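Local coordinates for DUF2442 domain-containing protein (Rhodospirillum rubrum ATCC 11170, PDB 3K8R), which is of unknown function but belongs to the DUF2442 family and folds into a small domain of two three-stranded antiparallel sheets with short helices, at residues A[54-59]-A[86-91]; A[36-41]-A[50-55]; A[28-33]-A[70-75]; A[32-37]-A[63-68]. All blocks are in the same frame, centred on the assembly; numbering follows the deposited sequence.

Contact 1: residues A[54-59]-A[86-91]; sequences RLAQGL and VDLSLP. With EDO (1,2-ethanediol), chain D.
Leu88 reaches across from strand 86-89 to Ala56 and Leu59, and Val86 meets Gly58 and Leu59. The contact is mainly apolar. The two methyl groups of Leu88 do different work. CD1 lies against Ala56 CB at 3.7 Å and also touches Leu59 CD1 at 3.9 Å. CD2 sits against the carbonyl oxygen of Gln57. Leu59 is attached off to the flank, but its far end swings in. Its CG, anti to the carbonyl carbon (chi1 -61°), lies 4.1 Å from Val86 CG1; its CD2 also touches Val86 CG2. The same Val86 CG2 rests on Gly58 O, while Val86 CG1 faces Gln57 O. Trp81, on the middle strand of the sheet, also packs on Leu59 and Leu88.

The loop is held in shape by its own backbone. Residues Ala56 to Leu59 form a type II beta turn, closed by Leu59 N to Ala56 O at 3.2 Å. Gly58 takes the third position with a positive phi of 104°. A CB on this backbone would press on the carbonyl oxygen of Gln57. The turn lays its backbone over the outer strand of the sheet 71-73, 78-81, 86-89.

No hydrogen bond joins the two segments. A polar bond is found at the end of the strand. Ser89 N donates to O1 of a bound 1,2-ethanediol at 2.8 Å, nearly straight at 167°. The diol probably comes from the crystallisation liquor and also bonds Ile97 O. Ser89 is the N-cap of helix 90-94, with its OG bonded to Gly92 N.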
loop_
_atom_site.group_PDB
_atom_site.type_symbol
_atom_site.label_atom_id
_atom_site.label_comp_id
_atom_site.label_asym_id
_atom_site.label_seq_id
_atom_site.Cartn_x
_atom_site.Cartn_y
_atom_site.Cartn_z
ATOM N N ARG A 54 3.899 8.343 -11.700
ATOM C CA ARG A 54 4.490 9.624 -12.142
ATOM C C ARG A 54 5.008 10.484 -10.994
ATOM O O ARG A 54 5.597 11.525 -11.243
ATOM C CB ARG A 54 3.544 10.416 -13.046
ATOM C CG ARG A 54 3.314 9.713 -14.367
ATOM C CD ARG A 54 2.506 10.519 -15.353
ATOM N NE ARG A 54 2.398 9.798 -16.623
ATOM C CZ ARG A 54 1.406 8.984 -16.969
ATOM N NH1 ARG A 54 0.386 8.773 -16.155
ATOM N NH2 ARG A 54 1.433 8.375 -18.148
ATOM N N LEU A 55 4.781 10.056 -9.752
ATOM C CA LEU A 55 5.357 10.715 -8.581
ATOM C C LEU A 55 6.734 10.115 -8.259
ATOM O O LEU A 55 7.450 10.641 -7.407
ATOM C CB LEU A 55 4.456 10.568 -7.348
ATOM C CG LEU A 55 3.085 11.262 -7.332
ATOM C CD1 LEU A 55 2.422 11.051 -5.971
ATOM C CD2 LEU A 55 3.203 12.749 -7.643
ATOM N N ALA A 56 7.092 9.023 -8.947
ATOM C CA ALA A 56 8.346 8.300 -8.710
ATOM C C ALA A 56 9.458 8.803 -9.594
ATOM O O ALA A 56 9.247 9.131 -10.763
ATOM C CB ALA A 56 8.162 6.808 -8.942
ATOM N N GLN A 57 10.659 8.827 -9.025
ATOM C CA GLN A 57 11.835 9.297 -9.731
ATOM C C GLN A 57 12.190 8.402 -10.906
ATOM O O GLN A 57 12.469 7.196 -10.750
ATOM C CB GLN A 57 13.031 9.374 -8.787
ATOM C CG GLN A 57 14.286 9.864 -9.485
ATOM C CD GLN A 57 15.444 10.013 -8.557
ATOM O OE1 GLN A 57 15.521 9.361 -7.516
ATOM N NE2 GLN A 57 16.372 10.872 -8.934
ATOM N N GLY A 58 12.203 9.018 -12.081
ATOM C CA GLY A 58 12.543 8.329 -13.316
ATOM C C GLY A 58 11.348 8.012 -14.184
ATOM O O GLY A 58 11.536 7.551 -15.303
ATOM N N LEU A 59 10.130 8.248 -13.674
ATOM C CA LEU A 59 8.891 7.969 -14.416
ATOM C C LEU A 59 7.987 9.210 -14.601
ATOM O O LEU A 59 6.889 9.107 -15.144
ATOM C CB LEU A 59 8.106 6.833 -13.731
ATOM C CG LEU A 59 8.760 5.443 -13.596
ATOM C CD1 LEU A 59 7.836 4.472 -12.870
ATOM C CD2 LEU A 59 9.175 4.853 -14.949
ATOM N N VAL A 86 14.601 2.074 -15.183
ATOM C CA VAL A 86 14.196 2.600 -13.887
ATOM C C VAL A 86 13.970 1.444 -12.918
ATOM O O VAL A 86 13.395 0.421 -13.288
ATOM C CB VAL A 86 12.937 3.470 -13.994
ATOM C CG1 VAL A 86 12.385 3.780 -12.613
ATOM C CG2 VAL A 86 13.255 4.749 -14.775
ATOM N N ASP A 87 14.467 1.609 -11.693
ATOM C CA ASP A 87 14.320 0.624 -10.618
ATOM C C ASP A 87 13.827 1.302 -9.345
ATOM O O ASP A 87 14.456 2.221 -8.836
ATOM C CB ASP A 87 15.635 -0.122 -10.378
ATOM C CG ASP A 87 15.877 -1.214 -11.404
ATOM O OD1 ASP A 87 14.909 -1.903 -11.769
ATOM O OD2 ASP A 87 17.029 -1.408 -11.832
ATOM N N LEU A 88 12.679 0.864 -8.853
ATOM C CA LEU A 88 12.101 1.454 -7.663
ATOM C C LEU A 88 12.064 0.378 -6.600
ATOM O O LEU A 88 11.989 -0.811 -6.918
ATOM C CB LEU A 88 10.682 1.965 -7.940
ATOM C CG LEU A 88 10.494 2.966 -9.090
ATOM C CD1 LEU A 88 9.008 3.205 -9.345
ATOM C CD2 LEU A 88 11.222 4.286 -8.836
ATOM N N SER A 89 12.123 0.804 -5.339
ATOM C CA SER A 89 12.065 -0.098 -4.191
ATOM C C SER A 89 10.638 -0.178 -3.712
ATOM O O SER A 89 10.025 0.853 -3.517
ATOM C CB SER A 89 12.929 0.456 -3.064
ATOM O OG SER A 89 12.666 -0.217 -1.854
ATOM N N LEU A 90 10.096 -1.377 -3.531
ATOM C CA LEU A 90 8.711 -1.517 -3.029
ATOM C C LEU A 90 8.622 -1.032 -1.578
ATOM O O LEU A 90 7.752 -0.215 -1.242
ATOM C CB LEU A 90 8.205 -2.959 -3.162
ATOM C CG LEU A 90 6.839 -3.335 -2.582
ATOM C CD1 LEU A 90 5.701 -2.485 -3.172
ATOM C CD2 LEU A 90 6.599 -4.818 -2.830
ATOM N N PRO A 91 9.533 -1.516 -0.711
ATOM C CA PRO A 91 9.473 -1.030 0.665
ATOM C C PRO A 91 9.611 0.485 0.741
ATOM O O PRO A 91 8.927 1.116 1.552
ATOM C CB PRO A 91 10.659 -1.723 1.339
ATOM C CG PRO A 91 10.923 -2.934 0.511
ATOM C CD PRO A 91 10.565 -2.558 -0.886
HETATM C C1 EDO D . 13.754 3.949 -4.461
HETATM O O1 EDO D . 12.598 3.542 -5.205
HETATM C C2 EDO D . 13.344 4.701 -3.193
HETATM O O2 EDO D . 11.920 4.647 -2.990
#

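Contact 2: residues A[36-41]-A[50-55]; sequences SARVIV and AFPPRL
Val39 and Phe51 face each other as an antiparallel hydrogen-bonded pair. Val39 N donates to Phe51 O at 3.0 Å in a straight line (179°). The return bond, Phe51 N to Val39 O, is weak at 3.3 Å. Next to it, Ile40 and Ala50 make a non-hydrogen-bonded pair. Ala50 CA points its hydrogen at Val39 O, 3.4 Å away.

The apolar contacts centre on the Phe51 ring. Val39 and Phe51 lie side by side and point the same way. Val39 CB sits over one ring face, 3.9 Å from the centroid, a CH-pi contact displaced toward the CE1 and CZ rim. Val41 CG2 touches the ring edge at CE1. The other branch of Val39, CG2, packs on Pro53 CG at 3.5 Å. An alanine in place of Phe51 would probably open a gap beside Val39 and Val41, with Val39 CB losing its aromatic cover.

Arg38 packs on Pro52. Its chain bends at chi2 (-69°), and CD lies 3.5 Å from Pro52 N. Pro52 CB and CG lie over one face of the guanidinium, with CB 3.6 Å from NH1. NH1 also makes a weak bond to Ala37 O.

Gly46 of the second subunit packs on Arg38 and Pro52. Ala50 pairs with a strand of that subunit, so the sheet continues across the interface. Strands 38-43 and 48-51 form a beta hairpin in a three-stranded meander, entered through a G1 beta bulge where Ala37 and Arg38 face Asp33.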
loop_
_atom_site.group_PDB
_atom_site.type_symbol
_atom_site.label_atom_id
_atom_site.label_comp_id
_atom_site.label_asym_id
_atom_site.label_seq_id
_atom_site.Cartn_x
_atom_site.Cartn_y
_atom_site.Cartn_z
ATOM N N SER A 36 -7.192 4.209 -13.488
ATOM C CA SER A 36 -6.856 4.984 -12.294
ATOM C C SER A 36 -5.443 5.585 -12.319
ATOM O O SER A 36 -5.008 6.187 -11.333
ATOM C CB SER A 36 -6.970 4.099 -11.067
ATOM O OG SER A 36 -5.882 3.200 -11.023
ATOM N N ALA A 37 -4.732 5.425 -13.432
ATOM C CA ALA A 37 -3.377 5.950 -13.564
ATOM C C ALA A 37 -2.462 5.501 -12.435
ATOM O O ALA A 37 -1.554 6.246 -12.063
ATOM C CB ALA A 37 -3.396 7.464 -13.635
ATOM N N ARG A 38 -2.693 4.302 -11.890
ATOM C CA ARG A 38 -1.856 3.772 -10.799
ATOM C C ARG A 38 -1.195 2.454 -11.180
ATOM O O ARG A 38 -1.633 1.750 -12.097
ATOM C CB ARG A 38 -2.697 3.483 -9.550
ATOM C CG ARG A 38 -3.515 4.631 -9.004
ATOM C CD ARG A 38 -2.661 5.734 -8.400
ATOM N NE ARG A 38 -3.475 6.884 -7.955
ATOM C CZ ARG A 38 -3.711 8.010 -8.655
ATOM N NH1 ARG A 38 -3.195 8.205 -9.868
ATOM N NH2 ARG A 38 -4.469 8.969 -8.126
ATOM N N VAL A 39 -0.139 2.117 -10.449
ATOM C CA VAL A 39 0.507 0.825 -10.598
ATOM C C VAL A 39 -0.036 -0.005 -9.443
ATOM O O VAL A 39 0.230 0.321 -8.292
ATOM C CB VAL A 39 2.026 0.928 -10.482
ATOM C CG1 VAL A 39 2.668 -0.462 -10.560
ATOM C CG2 VAL A 39 2.575 1.851 -11.558
ATOM N N ILE A 40 -0.836 -1.035 -9.733
ATOM C CA ILE A 40 -1.399 -1.901 -8.678
ATOM C C ILE A 40 -0.467 -3.088 -8.410
ATOM O O ILE A 40 -0.121 -3.838 -9.342
ATOM C CB ILE A 40 -2.807 -2.418 -9.031
ATOM C CG1 ILE A 40 -3.743 -1.242 -9.308
ATOM C CG2 ILE A 40 -3.364 -3.250 -7.895
ATOM C CD1 ILE A 40 -5.126 -1.654 -9.704
ATOM N N VAL A 41 -0.074 -3.245 -7.141
ATOM C CA VAL A 41 0.847 -4.295 -6.710
ATOM C C VAL A 41 0.171 -5.276 -5.756
ATOM O O VAL A 41 -0.252 -4.899 -4.661
ATOM C CB VAL A 41 2.075 -3.719 -5.973
ATOM C CG1 VAL A 41 3.079 -4.829 -5.696
ATOM C CG2 VAL A 41 2.719 -2.608 -6.781
ATOM N N ALA A 50 -1.109 0.377 -4.063
ATOM C CA ALA A 50 -1.227 1.128 -5.315
ATOM C C ALA A 50 -0.526 2.460 -5.147
ATOM O O ALA A 50 -0.727 3.129 -4.131
ATOM C CB ALA A 50 -2.691 1.349 -5.684
ATOM N N PHE A 51 0.302 2.835 -6.121
ATOM C CA PHE A 51 0.979 4.137 -6.105
ATOM C C PHE A 51 0.914 4.760 -7.488
ATOM O O PHE A 51 0.956 4.039 -8.491
ATOM C CB PHE A 51 2.430 3.997 -5.683
ATOM C CG PHE A 51 3.285 3.238 -6.665
ATOM C CD1 PHE A 51 3.309 1.850 -6.662
ATOM C CD2 PHE A 51 4.089 3.913 -7.578
ATOM C CE1 PHE A 51 4.110 1.138 -7.571
ATOM C CE2 PHE A 51 4.896 3.211 -8.491
ATOM C CZ PHE A 51 4.907 1.821 -8.485
ATOM N N PRO A 52 0.753 6.090 -7.556
ATOM C CA PRO A 52 0.786 6.762 -8.852
ATOM C C PRO A 52 2.240 6.874 -9.280
ATOM O O PRO A 52 2.987 7.635 -8.673
ATOM C CB PRO A 52 0.201 8.137 -8.556
ATOM C CG PRO A 52 0.409 8.333 -7.114
ATOM C CD PRO A 52 0.289 6.989 -6.490
ATOM N N PRO A 53 2.638 6.132 -10.324
ATOM C CA PRO A 53 4.033 6.058 -10.755
ATOM C C PRO A 53 4.679 7.371 -11.221
ATOM O O PRO A 53 5.905 7.493 -11.133
ATOM C CB PRO A 53 3.987 5.049 -11.902
ATOM C CG PRO A 53 2.640 5.237 -12.483
ATOM C CD PRO A 53 1.727 5.570 -11.339
ATOM N N ARG A 54 3.899 8.343 -11.700
ATOM C CA ARG A 54 4.490 9.624 -12.142
ATOM C C ARG A 54 5.008 10.484 -10.994
ATOM O O ARG A 54 5.597 11.525 -11.243
ATOM C CB ARG A 54 3.544 10.416 -13.046
ATOM C CG ARG A 54 3.314 9.713 -14.367
ATOM C CD ARG A 54 2.506 10.519 -15.353
ATOM N NE ARG A 54 2.398 9.798 -16.623
ATOM C CZ ARG A 54 1.406 8.984 -16.969
ATOM N NH1 ARG A 54 0.386 8.773 -16.155
ATOM N NH2 ARG A 54 1.433 8.375 -18.148
ATOM N N LEU A 55 4.781 10.056 -9.752
ATOM C CA LEU A 55 5.357 10.715 -8.581
ATOM C C LEU A 55 6.734 10.115 -8.259
ATOM O O LEU A 55 7.450 10.641 -7.407
ATOM C CB LEU A 55 4.456 10.568 -7.348
ATOM C CG LEU A 55 3.085 11.262 -7.332
ATOM C CD1 LEU A 55 2.422 11.051 -5.971
ATOM C CD2 LEU A 55 3.203 12.749 -7.643
#

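Contact 3: residues A[28-33]-A[70-75]; sequences AKARYD and VEILGQ. With EDO (1,2-ethanediol), chain C.
Arg31 meets Val70 CG1 with its CA, while its guanidinium has a 1,2-ethanediol at the edge. NH1 donates to O2 of this diol at 2.8 Å, with an angle of 162°. The diol is probably from the crystallisation liquor and is also bonded to Asp42 OD1. Tyr32 has its backbone N near the same Val70 methyl, but its ring leads away from 70-75 and packs on Leu67 of helix 64-67.

The contact itself is aliphatic and rests on Ala30, Val70 and Ile72, all attached pointing toward the opposite segment. Ala30 CB touches one branch of each partner: Val70 CG2 at 4.1 Å and Ile72 CG1 at 4.0 Å. The other methyl of Val70, CG1, stands between its own backbone N and carbonyl carbon (chi1 61°). It lies against the chain of the opposite strand, 3.7 Å from Ala30 O and 3.8 Å from Arg31 CA. Ile72 reaches furthest along. Its CD1 lies on the peptide between Ala28 and Lys29, 3.4 Å from Ala28 C.

No hydrogen bond crosses. The touching parts, 28-32 and 70-72, run 172° apart, yet at Arg31 and Val70 the nearest CA atoms are still 6.3 Å from each other. Apolar side chains of 70-75 meet Ala30 CB and the backbone of 28-33. Leu79 and Trp81 of the middle strand 78-81 also pack on Ala30 and Val70, respectively. Ala28 and Lys29 form a classic beta bulge, both facing Asp42. This is packing between outer strands of two separate antiparallel sheets.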
loop_
_atom_site.group_PDB
_atom_site.type_symbol
_atom_site.label_atom_id
_atom_site.label_comp_id
_atom_site.label_asym_id
_atom_site.label_seq_id
_atom_site.Cartn_x
_atom_site.Cartn_y
_atom_site.Cartn_z
ATOM N N ALA A 28 4.032 -9.934 -5.650
ATOM C CA ALA A 28 3.714 -11.159 -6.389
ATOM C C ALA A 28 3.321 -10.815 -7.842
ATOM O O ALA A 28 3.662 -11.526 -8.775
ATOM C CB ALA A 28 2.600 -11.911 -5.695
ATOM N N LYS A 29 2.601 -9.714 -8.022
ATOM C CA LYS A 29 2.192 -9.240 -9.336
ATOM C C LYS A 29 2.197 -7.726 -9.332
ATOM O O LYS A 29 1.960 -7.112 -8.293
ATOM C CB LYS A 29 0.777 -9.711 -9.654
ATOM C CG LYS A 29 0.604 -11.208 -9.861
ATOM C CD LYS A 29 -0.858 -11.518 -10.155
ATOM C CE LYS A 29 -1.105 -12.992 -10.408
ATOM N NZ LYS A 29 -2.558 -13.279 -10.584
ATOM N N ALA A 30 2.446 -7.127 -10.496
ATOM C CA ALA A 30 2.461 -5.662 -10.666
ATOM C C ALA A 30 1.920 -5.258 -12.040
ATOM O O ALA A 30 2.263 -5.861 -13.049
ATOM C CB ALA A 30 3.859 -5.144 -10.505
ATOM N N ARG A 31 1.081 -4.230 -12.091
ATOM C CA ARG A 31 0.543 -3.771 -13.372
ATOM C C ARG A 31 0.148 -2.303 -13.348
ATOM O O ARG A 31 -0.118 -1.735 -12.286
ATOM C CB ARG A 31 -0.680 -4.602 -13.756
ATOM C CG ARG A 31 -1.924 -4.330 -12.932
ATOM C CD ARG A 31 -3.064 -5.257 -13.320
ATOM N NE ARG A 31 -4.350 -4.866 -12.722
ATOM C CZ ARG A 31 -4.741 -5.146 -11.480
ATOM N NH1 ARG A 31 -3.943 -5.803 -10.643
ATOM N NH2 ARG A 31 -5.937 -4.746 -11.059
ATOM N N TYR A 32 0.120 -1.687 -14.520
ATOM C CA TYR A 32 -0.334 -0.319 -14.605
ATOM C C TYR A 32 -1.810 -0.357 -14.988
ATOM O O TYR A 32 -2.211 -1.066 -15.908
ATOM C CB TYR A 32 0.465 0.478 -15.625
ATOM C CG TYR A 32 0.026 1.927 -15.739
ATOM C CD1 TYR A 32 0.297 2.843 -14.726
ATOM C CD2 TYR A 32 -0.640 2.384 -16.866
ATOM C CE1 TYR A 32 -0.103 4.161 -14.833
ATOM C CE2 TYR A 32 -1.034 3.699 -16.980
ATOM C CZ TYR A 32 -0.761 4.580 -15.964
ATOM O OH TYR A 32 -1.155 5.886 -16.092
ATOM N N ASP A 33 -2.619 0.375 -14.242
ATOM C CA ASP A 33 -4.031 0.467 -14.502
ATOM C C ASP A 33 -4.211 1.843 -15.143
ATOM O O ASP A 33 -3.998 2.872 -14.501
ATOM C CB ASP A 33 -4.798 0.331 -13.187
ATOM C CG ASP A 33 -6.273 0.503 -13.353
ATOM O OD1 ASP A 33 -6.865 -0.136 -14.237
ATOM O OD2 ASP A 33 -6.857 1.279 -12.579
ATOM N N VAL A 70 6.065 -2.518 -16.516
ATOM C CA VAL A 70 6.519 -2.838 -15.172
ATOM C C VAL A 70 6.722 -4.326 -15.001
ATOM O O VAL A 70 5.928 -5.121 -15.492
ATOM C CB VAL A 70 5.562 -2.337 -14.095
ATOM C CG1 VAL A 70 4.188 -2.978 -14.261
ATOM C CG2 VAL A 70 6.150 -2.611 -12.702
ATOM N N GLU A 71 7.824 -4.665 -14.328
ATOM C CA GLU A 71 8.251 -6.039 -14.027
ATOM C C GLU A 71 8.703 -6.134 -12.572
ATOM O O GLU A 71 9.132 -5.143 -11.986
ATOM C CB GLU A 71 9.458 -6.429 -14.884
ATOM C CG GLU A 71 9.183 -6.775 -16.321
ATOM C CD GLU A 71 10.453 -7.199 -17.048
ATOM O OE1 GLU A 71 11.368 -6.366 -17.249
ATOM O OE2 GLU A 71 10.533 -8.376 -17.433
ATOM N N ILE A 72 8.627 -7.334 -12.003
ATOM C CA ILE A 72 9.066 -7.570 -10.628
ATOM C C ILE A 72 10.459 -8.197 -10.666
ATOM O O ILE A 72 10.684 -9.183 -11.365
ATOM C CB ILE A 72 8.095 -8.500 -9.863
ATOM C CG1 ILE A 72 6.692 -7.888 -9.821
ATOM C CG2 ILE A 72 8.592 -8.752 -8.452
ATOM C CD1 ILE A 72 5.628 -8.811 -9.239
ATOM N N LEU A 73 11.397 -7.593 -9.945
ATOM C CA LEU A 73 12.756 -8.131 -9.827
ATOM C C LEU A 73 13.170 -8.095 -8.352
ATOM O O LEU A 73 12.544 -7.425 -7.542
ATOM C CB LEU A 73 13.753 -7.396 -10.744
ATOM C CG LEU A 73 13.694 -7.690 -12.264
ATOM C CD1 LEU A 73 14.679 -6.796 -13.002
ATOM C CD2 LEU A 73 13.954 -9.171 -12.633
ATOM N N GLY A 74 14.220 -8.824 -8.005
ATOM C CA GLY A 74 14.629 -8.980 -6.603
ATOM C C GLY A 74 13.814 -10.177 -6.153
ATOM O O GLY A 74 12.937 -10.624 -6.912
ATOM N N GLN A 75 14.086 -10.743 -4.972
ATOM C CA GLN A 75 13.240 -11.847 -4.497
ATOM C C GLN A 75 11.809 -11.377 -4.840
ATOM O O GLN A 75 10.987 -12.147 -5.336
ATOM C CB GLN A 75 13.445 -12.137 -3.000
HETATM C C1 EDO C . -6.665 -5.288 -7.087
HETATM O O1 EDO C . -7.773 -4.537 -7.602
HETATM C C2 EDO C . -6.525 -6.592 -7.872
HETATM O O2 EDO C . -5.164 -6.751 -8.288
#

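Contact 4: residues A[32-37]-A[63-68]; sequences YDRSSA and SDDQLC
The end of strand 27-33 runs up against helix 64-67, with the CA atoms of Tyr32 and Cys68 5.1 Å apart. The helix starts with a capping box: Gln66 N bonds Ser63 OG, and Ser63 N bonds Gln66 OE1. Tyr32 carries most of the contact. With CG anti to the backbone N (chi1 -180°), the ring root lies 3.7 Å from Leu67 CB, which sits over one face in a CH-pi contact. Leu67 CD1 covers the same ring at CE1, 3.5 Å away. Cys68 SG stands oblique to the ring. The hydroxyl lies 3.0 Å from Asp64 OD1. Arg54 joins both, its NH1 bonded to Tyr32 OH and its NH2 in a salt bridge with Asp64. An alanine in place of Tyr32 would probably uncover Leu67 and leave Arg54 NH1 without this hydroxyl partner.

Asp33 OD2 accepts from Ser36 N, an Asx motif, and from Ser36 OG through its anti lone pair. The Arg34 chain, extended from CG to NE, brings its end to the helix. Its NH2 makes a salt bridge to Asp65 OD1 at 2.6 Å, weak as a hydrogen bond. Asp64 CB lies over one guanidinium face, and Cys68 SG is at the edge, 3.8 Å from NH2.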
loop_
_atom_site.group_PDB
_atom_site.type_symbol
_atom_site.label_atom_id
_atom_site.label_comp_id
_atom_site.label_asym_id
_atom_site.label_seq_id
_atom_site.Cartn_x
_atom_site.Cartn_y
_atom_site.Cartn_z
ATOM N N TYR A 32 0.120 -1.687 -14.520
ATOM C CA TYR A 32 -0.334 -0.319 -14.605
ATOM C C TYR A 32 -1.810 -0.357 -14.988
ATOM O O TYR A 32 -2.211 -1.066 -15.908
ATOM C CB TYR A 32 0.465 0.478 -15.625
ATOM C CG TYR A 32 0.026 1.927 -15.739
ATOM C CD1 TYR A 32 0.297 2.843 -14.726
ATOM C CD2 TYR A 32 -0.640 2.384 -16.866
ATOM C CE1 TYR A 32 -0.103 4.161 -14.833
ATOM C CE2 TYR A 32 -1.034 3.699 -16.980
ATOM C CZ TYR A 32 -0.761 4.580 -15.964
ATOM O OH TYR A 32 -1.155 5.886 -16.092
ATOM N N ASP A 33 -2.619 0.375 -14.242
ATOM C CA ASP A 33 -4.031 0.467 -14.502
ATOM C C ASP A 33 -4.211 1.843 -15.143
ATOM O O ASP A 33 -3.998 2.872 -14.501
ATOM C CB ASP A 33 -4.798 0.331 -13.187
ATOM C CG ASP A 33 -6.273 0.503 -13.353
ATOM O OD1 ASP A 33 -6.865 -0.136 -14.237
ATOM O OD2 ASP A 33 -6.857 1.279 -12.579
ATOM N N ARG A 34 -4.565 1.865 -16.421
ATOM C CA ARG A 34 -4.758 3.122 -17.128
ATOM C C ARG A 34 -5.926 3.903 -16.560
ATOM O O ARG A 34 -5.854 5.132 -16.443
ATOM C CB ARG A 34 -5.016 2.876 -18.607
ATOM C CG ARG A 34 -3.900 2.159 -19.270
ATOM C CD ARG A 34 -3.990 2.210 -20.764
ATOM N NE ARG A 34 -2.777 1.625 -21.302
ATOM C CZ ARG A 34 -2.401 1.667 -22.568
ATOM N NH1 ARG A 34 -3.158 2.265 -23.474
ATOM N NH2 ARG A 34 -1.257 1.100 -22.927
ATOM N N SER A 35 -6.996 3.188 -16.215
ATOM C CA SER A 35 -8.198 3.806 -15.670
ATOM C C SER A 35 -7.889 4.733 -14.495
ATOM O O SER A 35 -8.266 5.905 -14.518
ATOM C CB SER A 35 -9.190 2.738 -15.222
ATOM O OG SER A 35 -10.370 3.336 -14.704
ATOM N N SER A 36 -7.192 4.209 -13.488
ATOM C CA SER A 36 -6.856 4.984 -12.294
ATOM C C SER A 36 -5.443 5.585 -12.319
ATOM O O SER A 36 -5.008 6.187 -11.333
ATOM C CB SER A 36 -6.970 4.099 -11.067
ATOM O OG SER A 36 -5.882 3.200 -11.023
ATOM N N ALA A 37 -4.732 5.425 -13.432
ATOM C CA ALA A 37 -3.377 5.950 -13.564
ATOM C C ALA A 37 -2.462 5.501 -12.435
ATOM O O ALA A 37 -1.554 6.246 -12.063
ATOM C CB ALA A 37 -3.396 7.464 -13.635
ATOM N N SER A 63 4.889 7.489 -20.664
ATOM C CA SER A 63 3.537 7.386 -21.189
ATOM C C SER A 63 2.842 6.173 -20.597
ATOM O O SER A 63 3.487 5.286 -20.062
ATOM C CB SER A 63 3.578 7.240 -22.703
ATOM O OG SER A 63 4.211 6.028 -23.075
ATOM N N ASP A 64 1.519 6.130 -20.699
ATOM C CA ASP A 64 0.764 4.970 -20.231
ATOM C C ASP A 64 1.403 3.722 -20.811
ATOM O O ASP A 64 1.777 2.830 -20.059
ATOM C CB ASP A 64 -0.716 5.061 -20.621
ATOM C CG ASP A 64 -1.474 6.075 -19.785
ATOM O OD1 ASP A 64 -0.840 6.758 -18.952
ATOM O OD2 ASP A 64 -2.703 6.179 -19.946
ATOM N N ASP A 65 1.566 3.681 -22.136
ATOM C CA ASP A 65 2.211 2.546 -22.802
ATOM C C ASP A 65 3.503 2.146 -22.098
ATOM O O ASP A 65 3.686 0.985 -21.743
ATOM C CB ASP A 65 2.519 2.858 -24.269
ATOM C CG ASP A 65 1.327 2.651 -25.189
ATOM O OD1 ASP A 65 0.216 2.334 -24.715
ATOM O OD2 ASP A 65 1.514 2.783 -26.417
ATOM N N GLN A 66 4.387 3.108 -21.880
ATOM C CA GLN A 66 5.654 2.812 -21.219
ATOM C C GLN A 66 5.497 2.308 -19.795
ATOM O O GLN A 66 6.291 1.498 -19.341
ATOM C CB GLN A 66 6.557 4.037 -21.229
ATOM C CG GLN A 66 6.983 4.395 -22.626
ATOM C CD GLN A 66 7.904 5.569 -22.677
ATOM O OE1 GLN A 66 7.755 6.534 -21.926
ATOM N NE2 GLN A 66 8.869 5.508 -23.585
ATOM N N LEU A 67 4.479 2.783 -19.088
ATOM C CA LEU A 67 4.271 2.382 -17.695
ATOM C C LEU A 67 3.869 0.915 -17.553
ATOM O O LEU A 67 4.230 0.271 -16.574
ATOM C CB LEU A 67 3.268 3.317 -17.005
ATOM C CG LEU A 67 3.829 4.715 -16.715
ATOM C CD1 LEU A 67 2.726 5.654 -16.303
ATOM C CD2 LEU A 67 4.919 4.657 -15.644
ATOM N N CYS A 68 3.165 0.382 -18.545
ATOM C CA CYS A 68 2.750 -1.023 -18.549
ATOM C C CYS A 68 3.879 -2.032 -18.559
ATOM O O CYS A 68 3.656 -3.188 -18.246
ATOM C CB CYS A 68 1.909 -1.300 -19.776
ATOM S SG CYS A 68 0.473 -0.278 -19.793
#

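Contact 1 is the most buried and lies nearest the centre of the chain. Contacts 2, 3 and 4 are partly buried; contact 4 lies furthest from the chain centre and ends in a surface salt bridge. Only contact 2 joins its segments by backbone bonds, within one sheet. Contacts 1 and 3 are aliphatic and have no crossing hydrogen bond; each uses an outer strand of the sheet 71-73, 78-81, 86-89. Contacts 3 and 4 share Tyr32 of strand 27-33, which pairs with strand 38-43 of contact 2. Arg54, shared by contacts 1 and 2, ties both to contact 4. Leu88 of contact 1 touches the Phe51 ring of contact 2.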